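Local coordinates for ATP/GTP-binding site-containing protein A (Brucella abortus, PDB 6NTR) that functions in the periplasm to maintain cell envelope integrity, at residues A[97-102]-A[106-111]. Sequence-based numbering, arbitrary orientation.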
loop_
_atom_site.group_PDB
_atom_site.type_symbol
_atom_site.label_atom_id
_atom_site.label_comp_id
_atom_site.label_asym_id
_atom_site.label_seq_id
_atom_site.Cartn_x
_atom_site.Cartn_y
_atom_site.Cartn_z
ATOM N N GLY A 97 4.312 -13.837 -9.273
ATOM C CA GLY A 97 5.241 -13.666 -10.369
ATOM C C GLY A 97 6.507 -12.953 -9.954
ATOM O O GLY A 97 6.849 -12.861 -8.773
ATOM N N ASP A 98 7.214 -12.472 -10.969
ATOM C CA ASP A 98 8.452 -11.749 -10.779
ATOM C C ASP A 98 8.517 -10.556 -11.716
ATOM O O ASP A 98 7.859 -10.515 -12.756
ATOM C CB ASP A 98 9.659 -12.640 -11.019
ATOM C CG ASP A 98 10.928 -12.026 -10.487
ATOM O OD1 ASP A 98 11.068 -11.975 -9.248
ATOM O OD2 ASP A 98 11.764 -11.557 -11.297
ATOM N N ALA A 99 9.338 -9.583 -11.334
ATOM C CA ALA A 99 9.646 -8.465 -12.211
ATOM C C ALA A 99 11.081 -8.021 -11.969
ATOM O O ALA A 99 11.594 -8.107 -10.849
ATOM C CB ALA A 99 8.689 -7.295 -11.992
ATOM N N LYS A 100 11.742 -7.543 -13.012
ATOM C CA LYS A 100 13.116 -7.091 -12.877
ATOM C C LYS A 100 13.334 -5.771 -13.579
ATOM O O LYS A 100 12.694 -5.482 -14.580
ATOM C CB LYS A 100 14.072 -8.125 -13.471
ATOM C CG LYS A 100 15.538 -7.868 -13.180
ATOM C CD LYS A 100 16.427 -8.709 -14.079
ATOM C CE LYS A 100 17.881 -8.270 -14.027
ATOM N NZ LYS A 100 18.217 -7.539 -12.780
ATOM N N LEU A 101 14.246 -4.971 -13.053
ATOM C CA LEU A 101 14.545 -3.720 -13.700
ATOM C C LEU A 101 15.830 -3.908 -14.483
ATOM O O LEU A 101 16.918 -3.869 -13.933
ATOM C CB LEU A 101 14.693 -2.585 -12.689
ATOM C CG LEU A 101 13.435 -1.972 -12.060
ATOM C CD1 LEU A 101 13.774 -0.776 -11.195
ATOM C CD2 LEU A 101 12.352 -1.638 -13.065
ATOM N N GLU A 102 15.679 -4.108 -15.783
ATOM C CA GLU A 102 16.798 -4.277 -16.686
ATOM C C GLU A 102 16.468 -3.605 -18.011
ATOM O O GLU A 102 15.359 -3.737 -18.513
ATOM C CB GLU A 102 17.075 -5.757 -16.916
ATOM C CG GLU A 102 15.942 -6.492 -17.607
ATOM C CD GLU A 102 16.232 -7.964 -17.804
ATOM O OE1 GLU A 102 17.355 -8.389 -17.492
ATOM O OE2 GLU A 102 15.338 -8.690 -18.272
ATOM N N THR A 106 10.456 -2.835 -17.783
ATOM C CA THR A 106 10.087 -3.708 -16.701
ATOM C C THR A 106 9.563 -5.005 -17.292
ATOM O O THR A 106 8.481 -5.033 -17.860
ATOM C CB THR A 106 9.018 -3.063 -15.818
ATOM O OG1 THR A 106 8.092 -2.359 -16.642
ATOM C CG2 THR A 106 9.651 -2.105 -14.855
ATOM N N VAL A 107 10.334 -6.078 -17.138
ATOM C CA VAL A 107 9.935 -7.402 -17.593
ATOM C C VAL A 107 9.291 -8.144 -16.425
ATOM O O VAL A 107 9.909 -8.339 -15.372
ATOM C CB VAL A 107 11.129 -8.175 -18.171
ATOM C CG1 VAL A 107 12.334 -8.066 -17.255
ATOM C CG2 VAL A 107 10.758 -9.628 -18.391
ATOM N N VAL A 108 8.036 -8.538 -16.608
ATOM C CA VAL A 108 7.232 -9.148 -15.559
ATOM C C VAL A 108 7.002 -10.606 -15.918
ATOM O O VAL A 108 6.361 -10.906 -16.931
ATOM C CB VAL A 108 5.894 -8.421 -15.384
ATOM C CG1 VAL A 108 5.077 -9.098 -14.313
ATOM C CG2 VAL A 108 6.129 -6.973 -15.035
ATOM N N LYS A 109 7.495 -11.507 -15.076
ATOM C CA LYS A 109 7.350 -12.941 -15.282
ATOM C C LYS A 109 6.409 -13.503 -14.230
ATOM O O LYS A 109 6.738 -13.492 -13.042
ATOM C CB LYS A 109 8.707 -13.629 -15.215
ATOM C CG LYS A 109 9.538 -13.405 -16.453
ATOM C CD LYS A 109 11.012 -13.536 -16.157
ATOM C CE LYS A 109 11.702 -14.415 -17.195
ATOM N NZ LYS A 109 10.976 -15.687 -17.481
ATOM N N LEU A 110 5.257 -14.007 -14.672
ATOM C CA LEU A 110 4.178 -14.454 -13.796
ATOM C C LEU A 110 4.036 -15.971 -13.814
ATOM O O LEU A 110 3.982 -16.585 -14.882
ATOM C CB LEU A 110 2.847 -13.828 -14.202
ATOM C CG LEU A 110 2.733 -12.328 -14.003
ATOM C CD1 LEU A 110 1.415 -11.879 -14.566
ATOM C CD2 LEU A 110 2.841 -11.989 -12.546
ATOM N N SER A 111 3.926 -16.560 -12.626
ATOM C CA SER A 111 3.711 -17.988 -12.447
ATOM C C SER A 111 2.227 -18.337 -12.433
ATOM O O SER A 111 1.827 -19.381 -12.959
ATOM C CB SER A 111 4.364 -18.443 -11.141
ATOM O OG SER A 111 5.608 -17.792 -10.926
#
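Ala99 and Val108 face each other as a non-hydrogen-bonded pair of a β-hairpin, strands 90-102 and 105-112 of the barrel-like fold; their local axes run antiparallel at 168°. The packed face carries Ala99, Leu101, Thr106, Val108 and Leu110. On it Ala99 CB meets Val108 CG2 at 4.0 Å, and Phe149 from a loop touches both residues. Leu101 and Thr106 extend together in the same direction, their methyls CD2 and CG2 pressed to 3.3 Å, closer than two methyls normally come. Thr106 CG2 lies anti to the carbonyl carbon and OG1 between the backbone N and that carbon (chi1 39°); this divides the side chain, the methyl meeting Leu101 while the hydroxyl of this buried residue bonds to the carbonyl oxygen of Lys121. Leu110 CD2 comes within 3.6 Å of Gly97 CA.

The other face, with Asp98, Lys100, Val107 and Lys109, is more open to solvent: Lys109 is exposed and the other three partly so, whereas Ala99, Thr106 and Val108 are buried, and both lysine chains turn off from the facing strand toward their amino ends. Between the two faces the backbones are joined by a short bond from Lys109 N to Asp98 O; a further one runs from Lys100 N to Val107 O at 3.1 Å. Near the turn, the carboxylate of Glu102 reaches across Val107, its OE2 3.2 Å from the methyl CG1.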